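Local coordinates for protein charybdin (Charybdis maritima, PDB 2B7U) that belongs to the ribosome-inactivating protein family, whose fold pairs a mixed beta sheet with a largely helical region, at residues 18-26 against 177-185. Residues are numbered along the deposited sequence; the frame is centred on the assembly and turned at random.
Sequences RLTGQTYTD and HFAFNLESS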
# COMPACT_ATOMS: atom_id res chain seq x y z
N ARG A 18 17.84 -2.52 -12.66
CA ARG A 18 18.85 -1.52 -12.27
C ARG A 18 18.48 -0.78 -10.97
O ARG A 18 19.11 0.23 -10.62
CB ARG A 18 19.10 -0.54 -13.44
CG ARG A 18 18.44 0.87 -13.41
CD ARG A 18 16.95 0.84 -13.12
NE ARG A 18 16.42 2.15 -12.71
CZ ARG A 18 15.35 2.32 -11.94
NH1 ARG A 18 14.69 1.27 -11.46
NH2 ARG A 18 14.92 3.55 -11.63
N LEU A 19 17.47 -1.28 -10.27
CA LEU A 19 16.89 -0.60 -9.12
C LEU A 19 17.94 -0.39 -8.02
O LEU A 19 18.65 -1.33 -7.66
CB LEU A 19 15.72 -1.43 -8.55
CG LEU A 19 14.35 -0.81 -8.25
CD1 LEU A 19 13.68 -1.60 -7.13
CD2 LEU A 19 14.40 0.63 -7.95
N THR A 20 18.03 0.83 -7.50
CA THR A 20 18.89 1.12 -6.36
C THR A 20 18.05 1.73 -5.24
O THR A 20 16.89 2.09 -5.45
CB THR A 20 20.01 2.11 -6.71
OG1 THR A 20 19.46 3.41 -6.98
CG2 THR A 20 20.77 1.63 -7.92
N GLY A 21 18.65 1.85 -4.05
CA GLY A 21 18.00 2.51 -2.91
C GLY A 21 17.49 3.88 -3.29
O GLY A 21 16.34 4.24 -2.98
N GLN A 22 18.32 4.63 -4.01
CA GLN A 22 17.97 5.99 -4.41
C GLN A 22 16.84 6.02 -5.43
O GLN A 22 15.90 6.81 -5.29
CB GLN A 22 19.21 6.71 -4.97
CG GLN A 22 20.11 7.34 -3.92
CD GLN A 22 20.33 6.48 -2.69
OE1 GLN A 22 20.84 5.37 -2.79
NE2 GLN A 22 19.96 7.00 -1.51
N THR A 23 16.90 5.17 -6.45
CA THR A 23 15.84 5.22 -7.48
C THR A 23 14.49 4.64 -6.98
O THR A 23 13.43 5.06 -7.43
CB THR A 23 16.27 4.58 -8.79
OG1 THR A 23 16.60 3.20 -8.57
CG2 THR A 23 17.47 5.32 -9.34
N TYR A 24 14.56 3.69 -6.06
CA TYR A 24 13.36 3.19 -5.38
C TYR A 24 12.76 4.34 -4.56
O TYR A 24 11.56 4.58 -4.64
CB TYR A 24 13.74 2.04 -4.48
CG TYR A 24 12.66 1.60 -3.52
CD1 TYR A 24 11.58 0.83 -3.95
CD2 TYR A 24 12.75 1.90 -2.18
CE1 TYR A 24 10.59 0.42 -3.07
CE2 TYR A 24 11.77 1.48 -1.28
CZ TYR A 24 10.72 0.72 -1.72
OH TYR A 24 9.80 0.35 -0.78
N THR A 25 13.57 5.03 -3.77
CA THR A 25 13.07 6.15 -2.98
C THR A 25 12.42 7.22 -3.86
O THR A 25 11.35 7.75 -3.53
CB THR A 25 14.20 6.73 -2.14
OG1 THR A 25 14.63 5.74 -1.19
CG2 THR A 25 13.73 7.98 -1.41
N ASP A 26 13.08 7.56 -4.97
CA ASP A 26 12.55 8.51 -5.93
C ASP A 26 11.17 8.06 -6.44
O ASP A 26 10.23 8.84 -6.56
CB ASP A 26 13.46 8.68 -7.16
CG ASP A 26 14.87 9.24 -6.85
OD1 ASP A 26 15.76 9.02 -7.70
OD2 ASP A 26 15.08 9.91 -5.81
N HIS A 177 13.46 1.76 5.25
CA HIS A 177 13.97 0.46 5.59
C HIS A 177 14.22 -0.36 4.34
O HIS A 177 15.25 -1.04 4.21
CB HIS A 177 13.00 -0.30 6.49
CG HIS A 177 13.47 -1.67 6.84
ND1 HIS A 177 14.49 -1.90 7.73
CD2 HIS A 177 13.08 -2.88 6.39
CE1 HIS A 177 14.70 -3.20 7.82
NE2 HIS A 177 13.86 -3.82 7.02
N PHE A 178 13.27 -0.32 3.41
CA PHE A 178 13.40 -1.12 2.21
C PHE A 178 14.46 -0.53 1.28
O PHE A 178 15.16 -1.29 0.59
CB PHE A 178 12.06 -1.28 1.49
CG PHE A 178 11.07 -2.14 2.23
CD1 PHE A 178 11.47 -3.25 2.97
CD2 PHE A 178 9.71 -1.87 2.14
CE1 PHE A 178 10.54 -4.05 3.64
CE2 PHE A 178 8.80 -2.69 2.78
CZ PHE A 178 9.20 -3.77 3.53
N ALA A 179 14.63 0.78 1.29
CA ALA A 179 15.62 1.45 0.43
C ALA A 179 17.03 1.12 0.88
O ALA A 179 17.92 0.82 0.06
CB ALA A 179 15.40 2.97 0.45
N PHE A 180 17.24 1.13 2.19
CA PHE A 180 18.58 1.03 2.77
C PHE A 180 19.11 -0.40 2.61
O PHE A 180 20.32 -0.61 2.60
CB PHE A 180 18.56 1.44 4.25
CG PHE A 180 18.17 2.89 4.51
CD1 PHE A 180 18.02 3.82 3.48
CD2 PHE A 180 17.99 3.34 5.81
CE1 PHE A 180 17.69 5.14 3.74
CE2 PHE A 180 17.66 4.68 6.08
CZ PHE A 180 17.51 5.56 5.05
N ASN A 181 18.20 -1.37 2.48
CA ASN A 181 18.52 -2.80 2.48
C ASN A 181 18.31 -3.46 1.11
O ASN A 181 18.49 -4.66 0.94
CB ASN A 181 17.67 -3.50 3.54
CG ASN A 181 18.13 -3.20 4.97
OD1 ASN A 181 19.21 -3.65 5.38
ND2 ASN A 181 17.33 -2.46 5.71
N LEU A 182 17.97 -2.64 0.12
CA LEU A 182 17.45 -3.12 -1.15
C LEU A 182 18.42 -4.00 -1.93
O LEU A 182 18.05 -5.07 -2.41
CB LEU A 182 17.04 -1.93 -2.01
CG LEU A 182 16.26 -2.22 -3.28
CD1 LEU A 182 14.85 -2.70 -2.98
CD2 LEU A 182 16.25 -0.97 -4.11
N GLU A 183 19.67 -3.57 -2.03
CA GLU A 183 20.65 -4.28 -2.85
C GLU A 183 21.39 -5.37 -2.08
O GLU A 183 22.33 -5.97 -2.62
CB GLU A 183 21.62 -3.27 -3.46
CG GLU A 183 20.94 -2.27 -4.39
CD GLU A 183 21.92 -1.60 -5.33
OE1 GLU A 183 22.29 -2.21 -6.36
OE2 GLU A 183 22.33 -0.45 -5.03
N SER A 184 20.96 -5.64 -0.85
CA SER A 184 21.56 -6.68 -0.02
C SER A 184 21.37 -8.06 -0.65
O SER A 184 20.31 -8.35 -1.22
CB SER A 184 20.95 -6.67 1.38
OG SER A 184 21.52 -7.68 2.19
N SER A 185 22.39 -8.90 -0.53
CA SER A 185 22.34 -10.28 -1.01
C SER A 185 21.65 -11.22 -0.01
O SER A 185 21.23 -12.32 -0.39
CB SER A 185 23.75 -10.79 -1.31
OG SER A 185 24.59 -10.70 -0.17
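The capped start of helix 21-35 packs against the end of helix 172-180 and the turn that follows it. Gly21 and Ala179 bring the backbones close, with their CA atoms 4.2 Å apart. Gly21 CA lies 3.4 Å from Ala179 O, so main chain meets main chain directly here. One turn further along the first helix, Thr25 sets its OG1 beside Ala179 CB. That hydroxyl donates to Gly21 O, which also accepts from Thr25 N; the two donors come from opposite faces of the carbonyl plane.

Tyr24 carries much of the apolar contact. Its CG is anti to the backbone N (chi1 169°), which sends the ring across to the second helix. Ala179 CB meets the ring edge near its plane, 3.9 Å from Tyr24 CD2. Tyr24 OH reaches Phe178 CB at 3.6 Å and lies at the edge of the Phe178 ring. The same hydroxyl is hydrogen-bonded to Met164 O of helix 151-170, which ties the ring's far end to a third helix.

Leu182, from the turn 181-184, packs against the start of the first helix. Its CD2 sits 3.4 Å from Thr20 O and also touches Tyr24 CB. Leu19 CD1 meets this methyl as the two leucine side chains cross at about a right angle. At the more open margin, the Glu183 side chain lies beside that of Thr20 and points the same way, with OE2 3.8 Å from Thr20 CB.

The helix start itself is held by reciprocal bonds. Thr23 N donates to Thr20 OG1, and Thr20 N donates almost straight to Thr23 OG1 (172°). On the second segment, the bond from Ser184 N to Asn181 O closes the type I turn that carries Leu182 and Glu183. Thr20, at the N-cap, and Thr23 thus form a capping box, and this capped helix start packs on the end of helix 172-180 and its turn.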